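Local coordinates for Low molecular weight phosphotyrosine phosphatase family protein (Streptococcus pyogenes, PDB 5GOT), which probably catalyses the hydrolysis of phosphotyrosine in proteins, as a low molecular weight protein tyrosine phosphatase, at residues 1-6 / 78-83; 5-10 / 36-41; 12-17 / 113-118. One frame throughout, in Å; residues are numbered along the deposited sequence.

Interaction 1. Residues 1-6 / 78-83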
loop_
_atom_site.group_PDB
_atom_site.type_symbol
_atom_site.label_atom_id
_atom_site.label_comp_id
_atom_site.label_asym_id
_atom_site.label_seq_id
_atom_site.Cartn_x
_atom_site.Cartn_y
_atom_site.Cartn_z
ATOM N N MET A 1 5.234 -16.989 -4.242
ATOM C CA MET A 1 5.405 -15.583 -3.897
ATOM C C MET A 1 4.103 -14.800 -4.008
ATOM O O MET A 1 3.580 -14.594 -5.104
ATOM C CB MET A 1 6.459 -14.943 -4.790
ATOM C CG MET A 1 6.633 -13.463 -4.557
ATOM S SD MET A 1 8.241 -13.084 -3.845
ATOM C CE MET A 1 9.329 -13.492 -5.216
ATOM N N LYS A 2 3.585 -14.354 -2.868
ATOM C CA LYS A 2 2.404 -13.504 -2.874
ATOM C C LYS A 2 2.762 -12.123 -3.412
ATOM O O LYS A 2 3.840 -11.593 -3.132
ATOM C CB LYS A 2 1.821 -13.410 -1.465
ATOM C CG LYS A 2 1.360 -14.765 -0.911
ATOM C CD LYS A 2 0.788 -14.631 0.500
ATOM C CE LYS A 2 -0.087 -15.833 0.887
ATOM N NZ LYS A 2 0.681 -17.112 0.953
ATOM N N LYS A 3 1.861 -11.556 -4.215
ATOM C CA LYS A 3 2.050 -10.265 -4.869
ATOM C C LYS A 3 1.025 -9.283 -4.309
ATOM O O LYS A 3 -0.184 -9.471 -4.477
ATOM C CB LYS A 3 1.911 -10.388 -6.393
ATOM C CG LYS A 3 2.784 -11.468 -7.022
ATOM C CD LYS A 3 2.145 -11.997 -8.317
ATOM C CE LYS A 3 2.637 -13.394 -8.673
ATOM N NZ LYS A 3 3.980 -13.361 -9.328
ATOM N N VAL A 4 1.502 -8.242 -3.646
ATOM C CA VAL A 4 0.633 -7.317 -2.932
ATOM C C VAL A 4 0.790 -5.929 -3.531
ATOM O O VAL A 4 1.911 -5.488 -3.797
ATOM C CB VAL A 4 0.962 -7.307 -1.429
ATOM C CG1 VAL A 4 0.168 -6.212 -0.730
ATOM C CG2 VAL A 4 0.679 -8.677 -0.820
ATOM N N CYS A 5 -0.332 -5.238 -3.738
ATOM C CA CYS A 5 -0.329 -3.872 -4.255
ATOM C C CYS A 5 -1.209 -2.988 -3.383
ATOM O O CYS A 5 -2.424 -3.189 -3.334
ATOM C CB CYS A 5 -0.838 -3.834 -5.695
ATOM S SG CYS A 5 -0.687 -2.199 -6.454
ATOM N N PHE A 6 -0.611 -1.997 -2.723
ATOM C CA PHE A 6 -1.381 -1.016 -1.962
ATOM C C PHE A 6 -1.814 0.110 -2.879
ATOM O O PHE A 6 -1.071 0.518 -3.768
ATOM C CB PHE A 6 -0.570 -0.444 -0.798
ATOM C CG PHE A 6 -0.085 -1.489 0.161
ATOM C CD1 PHE A 6 -0.928 -1.994 1.143
ATOM C CD2 PHE A 6 1.206 -1.984 0.064
ATOM C CE1 PHE A 6 -0.482 -2.968 2.009
ATOM C CE2 PHE A 6 1.661 -2.953 0.928
ATOM C CZ PHE A 6 0.816 -3.441 1.907
ATOM N N THR A 78 -2.244 -9.609 -12.411
ATOM C CA THR A 78 -0.991 -10.094 -11.842
ATOM C C THR A 78 -1.014 -10.141 -10.315
ATOM O O THR A 78 -0.509 -11.098 -9.717
ATOM C CB THR A 78 0.161 -9.208 -12.315
ATOM O OG1 THR A 78 0.064 -9.030 -13.733
ATOM C CG2 THR A 78 1.504 -9.850 -11.965
ATOM N N PHE A 79 -1.546 -9.117 -9.654
ATOM C CA PHE A 79 -1.437 -9.066 -8.199
ATOM C C PHE A 79 -2.411 -10.038 -7.544
ATOM O O PHE A 79 -3.518 -10.265 -8.035
ATOM C CB PHE A 79 -1.665 -7.639 -7.688
ATOM C CG PHE A 79 -0.494 -6.725 -7.941
ATOM C CD1 PHE A 79 0.652 -6.806 -7.157
ATOM C CD2 PHE A 79 -0.530 -5.806 -8.971
ATOM C CE1 PHE A 79 1.744 -5.968 -7.399
ATOM C CE2 PHE A 79 0.565 -4.978 -9.233
ATOM C CZ PHE A 79 1.696 -5.062 -8.436
ATOM N N ASP A 80 -1.968 -10.645 -6.446
ATOM C CA ASP A 80 -2.829 -11.517 -5.662
ATOM C C ASP A 80 -3.716 -10.735 -4.704
ATOM O O ASP A 80 -4.854 -11.133 -4.450
ATOM C CB ASP A 80 -1.972 -12.510 -4.879
ATOM C CG ASP A 80 -1.118 -13.372 -5.782
ATOM O OD1 ASP A 80 -1.645 -13.834 -6.822
ATOM O OD2 ASP A 80 0.071 -13.579 -5.456
ATOM N N TYR A 81 -3.211 -9.631 -4.163
ATOM C CA TYR A 81 -3.942 -8.845 -3.189
ATOM C C TYR A 81 -3.784 -7.382 -3.555
ATOM O O TYR A 81 -2.663 -6.889 -3.680
ATOM C CB TYR A 81 -3.424 -9.099 -1.769
ATOM C CG TYR A 81 -3.349 -10.565 -1.400
ATOM C CD1 TYR A 81 -2.218 -11.321 -1.705
ATOM C CD2 TYR A 81 -4.402 -11.194 -0.748
ATOM C CE1 TYR A 81 -2.142 -12.665 -1.373
ATOM C CE2 TYR A 81 -4.339 -12.541 -0.414
ATOM C CZ TYR A 81 -3.204 -13.269 -0.726
ATOM O OH TYR A 81 -3.121 -14.605 -0.395
ATOM N N ILE A 82 -4.902 -6.701 -3.735
ATOM C CA ILE A 82 -4.927 -5.294 -4.087
ATOM C C ILE A 82 -5.639 -4.608 -2.939
ATOM O O ILE A 82 -6.838 -4.826 -2.727
ATOM C CB ILE A 82 -5.634 -5.060 -5.425
ATOM C CG1 ILE A 82 -4.969 -5.943 -6.484
ATOM C CG2 ILE A 82 -5.568 -3.605 -5.798
ATOM C CD1 ILE A 82 -5.753 -6.103 -7.767
ATOM N N ILE A 83 -4.896 -3.812 -2.174
ATOM C CA ILE A 83 -5.324 -3.369 -0.856
ATOM C C ILE A 83 -5.495 -1.854 -0.919
ATOM O O ILE A 83 -4.517 -1.122 -1.069
ATOM C CB ILE A 83 -4.318 -3.789 0.229
ATOM C CG1 ILE A 83 -4.121 -5.312 0.213
ATOM C CG2 ILE A 83 -4.757 -3.313 1.605
ATOM C CD1 ILE A 83 -3.067 -5.823 1.169
#
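The backbone of Lys-3 and Cys-5 pairs with residues 80-83 in a parallel ladder. Tyr-81 N donates to Lys-3 O at 3.0 Å, Cys-5 N to Tyr-81 O at 2.9 Å, and Ile-83 N to Cys-5 O at 2.8 Å. Lys-3 O also takes Asp-80 N at 2.9 Å, a more bent bond (132° at the hydrogen), so two successive amides grip one carbonyl where the second strand starts. The Asp-80 carboxylate adds a side-chain bond there: its OD2 accepts from Lys-3 N at 3.0 Å, on the anti side and 31° out of the carboxylate plane.

Sulfur and ring meet on the sheet face that carries Cys-5. Cys-5 CB sits almost directly over the Phe-79 ring, 3.5 Å from its centroid, in a CH-pi contact. With SG anti to the backbone N (chi1 -174°), the sulfur stays over the same ring face, 4.3 Å from the centroid, a sulfur-aromatic contact.

Apolar packing fills the face of Val-4, Phe-6, Tyr-81 and Ile-83. Ile-83 CD1 reaches Val-4 CG1 at 3.8 Å and also touches Phe-6 CE1, while Val-4 CG2 meets Tyr-81 CD1. Near the N terminus the Lys-2 methylenes pass Tyr-81 CE1, and CE lies against OH in van der Waals contact. Leu-140 and Trp-136 of helix 122-140 pack against this face. Strand 2-8, with 31-37 along its other edge, lies inside the four-stranded parallel sheet of order 2-1-3-4, the core of the low molecular weight phosphatase fold.

Interaction 2. Residues 5-10 / 36-41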
loop_
_atom_site.group_PDB
_atom_site.type_symbol
_atom_site.label_atom_id
_atom_site.label_comp_id
_atom_site.label_asym_id
_atom_site.label_seq_id
_atom_site.Cartn_x
_atom_site.Cartn_y
_atom_site.Cartn_z
ATOM N N CYS A 5 -0.332 -5.238 -3.738
ATOM C CA CYS A 5 -0.329 -3.872 -4.255
ATOM C C CYS A 5 -1.209 -2.988 -3.383
ATOM O O CYS A 5 -2.424 -3.189 -3.334
ATOM C CB CYS A 5 -0.838 -3.834 -5.695
ATOM S SG CYS A 5 -0.687 -2.199 -6.454
ATOM N N PHE A 6 -0.611 -1.997 -2.723
ATOM C CA PHE A 6 -1.381 -1.016 -1.962
ATOM C C PHE A 6 -1.814 0.110 -2.879
ATOM O O PHE A 6 -1.071 0.518 -3.768
ATOM C CB PHE A 6 -0.570 -0.444 -0.798
ATOM C CG PHE A 6 -0.085 -1.489 0.161
ATOM C CD1 PHE A 6 -0.928 -1.994 1.143
ATOM C CD2 PHE A 6 1.206 -1.984 0.064
ATOM C CE1 PHE A 6 -0.482 -2.968 2.009
ATOM C CE2 PHE A 6 1.661 -2.953 0.928
ATOM C CZ PHE A 6 0.816 -3.441 1.907
ATOM N N VAL A 7 -3.023 0.612 -2.669
ATOM C CA VAL A 7 -3.624 1.546 -3.609
ATOM C C VAL A 7 -4.261 2.697 -2.848
ATOM O O VAL A 7 -4.920 2.483 -1.822
ATOM C CB VAL A 7 -4.674 0.847 -4.507
ATOM C CG1 VAL A 7 -5.286 1.852 -5.433
ATOM C CG2 VAL A 7 -4.054 -0.306 -5.300
ATOM N N CYS A 8 -4.054 3.920 -3.336
ATOM C CA CYS A 8 -4.833 5.077 -2.886
ATOM C C CYS A 8 -5.138 5.931 -4.118
ATOM O O CYS A 8 -4.937 5.496 -5.253
ATOM C CB CYS A 8 -4.117 5.853 -1.770
ATOM S SG CYS A 8 -2.567 6.729 -2.260
ATOM N N LEU A 9 -5.676 7.134 -3.901
ATOM C CA LEU A 9 -6.157 7.935 -5.024
ATOM C C LEU A 9 -5.005 8.377 -5.930
ATOM O O LEU A 9 -5.086 8.260 -7.163
ATOM C CB LEU A 9 -6.928 9.152 -4.501
ATOM C CG LEU A 9 -7.260 10.236 -5.539
ATOM C CD1 LEU A 9 -8.327 9.763 -6.494
ATOM C CD2 LEU A 9 -7.685 11.528 -4.854
ATOM N N GLY A 10 -3.923 8.884 -5.337
ATOM C CA GLY A 10 -2.841 9.454 -6.118
ATOM C C GLY A 10 -1.505 8.745 -6.039
ATOM O O GLY A 10 -0.596 9.094 -6.798
ATOM N N ARG A 36 0.034 1.575 -6.247
ATOM C CA ARG A 36 -0.561 2.199 -7.422
ATOM C C ARG A 36 -1.596 3.231 -7.001
ATOM O O ARG A 36 -2.012 3.299 -5.836
ATOM C CB ARG A 36 -1.244 1.168 -8.333
ATOM C CG ARG A 36 -0.336 0.129 -8.939
ATOM C CD ARG A 36 0.418 0.632 -10.169
ATOM N NE ARG A 36 1.080 -0.501 -10.801
ATOM C CZ ARG A 36 2.237 -1.006 -10.389
ATOM N NH1 ARG A 36 2.881 -0.454 -9.362
ATOM N NH2 ARG A 36 2.752 -2.063 -11.004
ATOM N N ALA A 37 -2.051 3.999 -7.988
ATOM C CA ALA A 37 -3.107 4.991 -7.840
ATOM C C ALA A 37 -4.373 4.512 -8.538
ATOM O O ALA A 37 -4.306 3.832 -9.562
ATOM C CB ALA A 37 -2.700 6.337 -8.450
ATOM N N THR A 38 -5.540 4.896 -8.004
ATOM C CA THR A 38 -6.758 4.650 -8.779
ATOM C C THR A 38 -6.896 5.642 -9.927
ATOM O O THR A 38 -7.488 5.308 -10.960
ATOM C CB THR A 38 -8.017 4.710 -7.901
ATOM O OG1 THR A 38 -8.188 6.033 -7.379
ATOM C CG2 THR A 38 -7.915 3.733 -6.748
ATOM N N SER A 39 -6.356 6.852 -9.772
ATOM C CA SER A 39 -6.516 7.933 -10.740
ATOM C C SER A 39 -5.211 8.231 -11.466
ATOM O O SER A 39 -4.147 7.699 -11.137
ATOM C CB SER A 39 -6.988 9.212 -10.060
ATOM O OG SER A 39 -5.876 9.857 -9.457
ATOM N N ASP A 40 -5.343 9.132 -12.453
ATOM C CA ASP A 40 -4.312 9.822 -13.221
ATOM C C ASP A 40 -3.695 10.998 -12.497
ATOM O O ASP A 40 -2.687 11.529 -12.972
ATOM C CB ASP A 40 -4.918 10.404 -14.504
ATOM C CG ASP A 40 -4.496 9.676 -15.706
ATOM O OD1 ASP A 40 -3.698 8.723 -15.552
ATOM O OD2 ASP A 40 -4.947 10.048 -16.813
ATOM N N TRP A 41 -4.312 11.446 -11.407
ATOM C CA TRP A 41 -4.218 12.840 -11.000
ATOM C C TRP A 41 -2.831 13.247 -10.512
ATOM O O TRP A 41 -2.572 14.445 -10.393
ATOM C CB TRP A 41 -5.274 13.114 -9.931
ATOM C CG TRP A 41 -6.680 12.875 -10.424
ATOM C CD1 TRP A 41 -7.059 12.476 -11.681
ATOM C CD2 TRP A 41 -7.891 13.037 -9.677
ATOM N NE1 TRP A 41 -8.424 12.385 -11.756
ATOM C CE2 TRP A 41 -8.961 12.716 -10.540
ATOM C CE3 TRP A 41 -8.175 13.414 -8.357
ATOM C CZ2 TRP A 41 -10.290 12.766 -10.129
ATOM C CZ3 TRP A 41 -9.497 13.469 -7.953
ATOM C CH2 TRP A 41 -10.539 13.142 -8.835
#
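Val-7 and Cys-8 run parallel to Arg-36 and Ala-37 in the beta-alpha-beta unit of strand 2-8, helix 14-23 and strand 31-37. Arg-36 N donates to Phe-6 O at 2.9 Å, Cys-8 N to Arg-36 O at a longer 3.3 Å, and Thr-38 N to Cys-8 O at 2.9 Å. Beyond the strands Ser-39 continues the pairing with both its groups on Leu-9 O: N at 3.2 Å, in the carbonyl plane, and OG at 2.9 Å, from 41° out of it. The same OG accepts Trp-41 N at 3.0 Å, an ST turn.

Side chains fill in on both faces. Val-7 CG1 presses tightly on Thr-38 CG2 at 3.5 Å, with Leu-93 of helix 87-96 touching both residues. Cys-5 SG meets Arg-36 CG at 3.4 Å. A bend at chi2 (-81°) carries the guanidinium away, NH2 to Glu-34 and NE to Asp-75 in salt bridges. Ala-37 CB packs against Leu-9 O and Gly-10 C. At the exposed end, Leu-9 CD1 and Ser-39 CB lie over one face of the Trp-41 ring, toward its rim. Cys-8 opens the Cys-X5-Arg sequence ending at Arg-14, so this contact holds the start of what is, as in relatives, probably the phosphate-binding P-loop.

Interaction 3. Residues 12-17 / 113-118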
loop_
_atom_site.group_PDB
_atom_site.type_symbol
_atom_site.label_atom_id
_atom_site.label_comp_id
_atom_site.label_asym_id
_atom_site.label_seq_id
_atom_site.Cartn_x
_atom_site.Cartn_y
_atom_site.Cartn_z
ATOM N N ILE A 12 0.928 8.898 -3.972
ATOM C CA ILE A 12 2.069 9.675 -3.493
ATOM C C ILE A 12 2.101 9.818 -1.982
ATOM O O ILE A 12 3.175 10.117 -1.436
ATOM C CB ILE A 12 2.137 11.073 -4.165
ATOM C CG1 ILE A 12 0.951 11.967 -3.780
ATOM C CG2 ILE A 12 2.270 10.972 -5.693
ATOM C CD1 ILE A 12 1.118 13.413 -4.315
ATOM N N CYS A 13 0.999 9.543 -1.260
ATOM C CA CYS A 13 0.959 9.685 0.196
ATOM C C CYS A 13 0.823 8.330 0.863
ATOM O O CYS A 13 1.839 7.737 1.277
ATOM C CB CYS A 13 -0.185 10.626 0.603
ATOM S SG CYS A 13 0.088 12.398 0.189
ATOM N N ARG A 14 -0.393 7.794 1.031
ATOM C CA ARG A 14 -0.596 6.633 1.897
ATOM C C ARG A 14 -0.079 5.348 1.259
ATOM O O ARG A 14 0.623 4.562 1.913
ATOM C CB ARG A 14 -2.081 6.485 2.246
ATOM C CG ARG A 14 -2.575 7.402 3.346
ATOM C CD ARG A 14 -4.089 7.316 3.507
ATOM N NE ARG A 14 -4.753 7.640 2.249
ATOM C CZ ARG A 14 -6.070 7.699 2.092
ATOM N NH1 ARG A 14 -6.869 7.452 3.114
ATOM N NH2 ARG A 14 -6.579 8.008 0.904
ATOM N N SER A 15 -0.421 5.099 -0.012
ATOM C CA SER A 15 -0.076 3.787 -0.547
ATOM C C SER A 15 1.433 3.594 -0.708
ATOM O O SER A 15 1.919 2.487 -0.432
ATOM C CB SER A 15 -0.795 3.505 -1.878
ATOM O OG SER A 15 -0.581 4.516 -2.845
ATOM N N PRO A 16 2.226 4.604 -1.131
ATOM C CA PRO A 16 3.687 4.392 -1.111
ATOM C C PRO A 16 4.216 4.167 0.288
ATOM O O PRO A 16 5.162 3.388 0.487
ATOM C CB PRO A 16 4.263 5.681 -1.725
ATOM C CG PRO A 16 3.142 6.362 -2.363
ATOM C CD PRO A 16 1.889 5.950 -1.631
ATOM N N MET A 17 3.640 4.843 1.279
ATOM C CA MET A 17 4.098 4.607 2.641
ATOM C C MET A 17 3.911 3.141 3.021
ATOM O O MET A 17 4.817 2.519 3.588
ATOM C CB MET A 17 3.370 5.516 3.628
ATOM C CG MET A 17 4.069 5.575 4.994
ATOM S SD MET A 17 3.117 6.449 6.230
ATOM C CE MET A 17 3.151 8.100 5.524
ATOM N N VAL A 113 -7.514 4.445 7.030
ATOM C CA VAL A 113 -6.337 5.242 7.358
ATOM C C VAL A 113 -6.668 6.698 7.049
ATOM O O VAL A 113 -6.989 7.017 5.897
ATOM C CB VAL A 113 -5.105 4.770 6.573
ATOM C CG1 VAL A 113 -3.921 5.644 6.880
ATOM C CG2 VAL A 113 -4.788 3.327 6.921
ATOM N N PRO A 114 -6.643 7.595 8.034
ATOM C CA PRO A 114 -6.919 9.010 7.756
ATOM C C PRO A 114 -6.023 9.523 6.636
ATOM O O PRO A 114 -4.855 9.149 6.527
ATOM C CB PRO A 114 -6.621 9.702 9.090
ATOM C CG PRO A 114 -6.799 8.621 10.115
ATOM C CD PRO A 114 -6.333 7.357 9.453
ATOM N N ASP A 115 -6.605 10.330 5.774
ATOM C CA ASP A 115 -5.967 10.832 4.572
ATOM C C ASP A 115 -5.124 12.051 4.931
ATOM O O ASP A 115 -5.675 13.121 5.232
ATOM C CB ASP A 115 -7.035 11.171 3.530
ATOM C CG ASP A 115 -6.448 11.522 2.182
ATOM O OD1 ASP A 115 -5.207 11.591 2.054
ATOM O OD2 ASP A 115 -7.239 11.745 1.244
ATOM N N PRO A 116 -3.792 11.941 4.916
ATOM C CA PRO A 116 -2.968 13.094 5.301
ATOM C C PRO A 116 -2.920 14.172 4.236
ATOM O O PRO A 116 -2.346 15.238 4.488
ATOM C CB PRO A 116 -1.585 12.475 5.512
ATOM C CG PRO A 116 -1.543 11.393 4.466
ATOM C CD PRO A 116 -2.965 10.821 4.428
ATOM N N TRP A 117 -3.487 13.920 3.054
ATOM C CA TRP A 117 -3.769 15.021 2.144
ATOM C C TRP A 117 -4.686 16.043 2.800
ATOM O O TRP A 117 -4.641 17.231 2.455
ATOM C CB TRP A 117 -4.385 14.507 0.838
ATOM C CG TRP A 117 -4.592 15.604 -0.197
ATOM C CD1 TRP A 117 -5.740 16.314 -0.431
ATOM C CD2 TRP A 117 -3.619 16.107 -1.112
ATOM N NE1 TRP A 117 -5.538 17.224 -1.433
ATOM C CE2 TRP A 117 -4.244 17.117 -1.874
ATOM C CE3 TRP A 117 -2.275 15.797 -1.368
ATOM C CZ2 TRP A 117 -3.572 17.817 -2.881
ATOM C CZ3 TRP A 117 -1.613 16.491 -2.365
ATOM C CH2 TRP A 117 -2.261 17.495 -3.105
ATOM N N TYR A 118 -5.519 15.608 3.746
ATOM C CA TYR A 118 -6.388 16.517 4.482
ATOM C C TYR A 118 -5.915 16.772 5.907
ATOM O O TYR A 118 -5.950 17.915 6.361
ATOM C CB TYR A 118 -7.830 15.985 4.495
ATOM C CG TYR A 118 -8.412 15.935 3.101
ATOM C CD1 TYR A 118 -8.812 17.102 2.447
ATOM C CD2 TYR A 118 -8.518 14.735 2.416
ATOM C CE1 TYR A 118 -9.318 17.065 1.145
ATOM C CE2 TYR A 118 -9.028 14.683 1.125
ATOM C CZ TYR A 118 -9.428 15.847 0.493
ATOM O OH TYR A 118 -9.922 15.785 -0.798
#
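The guanidinium of Arg-14 has the Asp-115 carboxylate stacked over one face, the two planes only 2° apart and CG nearest NH2 at 3.7 Å. At the guanidinium edge, Val-113 O receives NH1 at 2.8 Å, nearly in plane. Cys-13 SG approaches the edge of the Trp-117 indole, 4.4 Å from CE3, and the indole in turn sets CD1 over the Tyr-118 ring. Stacking leaves Arg-14 NH2 and Asp-115 OD2 a long 3.8 Å apart, a salt bridge of charges with no N-H aimed at the oxygen. Arg-14 ends the Cys-X5-Arg sequence of the probable P-loop, and Asp-115, Pro-116 and Trp-117 match the Asp-Pro loop that in this family supplies the general acid; the contact thus probably brings two halves of the active site together. Asp-115 is also the N-cap of helix 116-119: its OD1 accepts Trp-117 N at 3.1 Å, from 53° out of the carboxylate plane. Along the arginine stem, CG lies 3.6 Å from Pro-116 CD, and CD 3.8 Å from Val-113 CG1. The bend at chi3 (-57°) turns the guanidinium across Asp-115, while Asp-86 gives NH1 a second partner, a salt bridge.

Overall arrangement
From the N terminus, strand 2-8 enters interactions 1 and 2, which share Cys-5 and Phe-6 and lie about 14 Å apart between centres. Interaction 2 closes the shorter loop, bringing the chain back at 36-41 after helix 14-23; interaction 1 starts from the same strand and closes a longer one, its return at 78-83 coming later in the chain. Together they set strand 2-8 between its two sheet neighbours. Interaction 3 crosses both: it leaves from 12-17, inside their loops, and ends at 113-118, beyond them. Its centre is about 10 Å from that of interaction 2, and it ties the start of helix 14-23, just after strand 2-8, to the loop and start of the short helix 116-119 that precede helix 122-140.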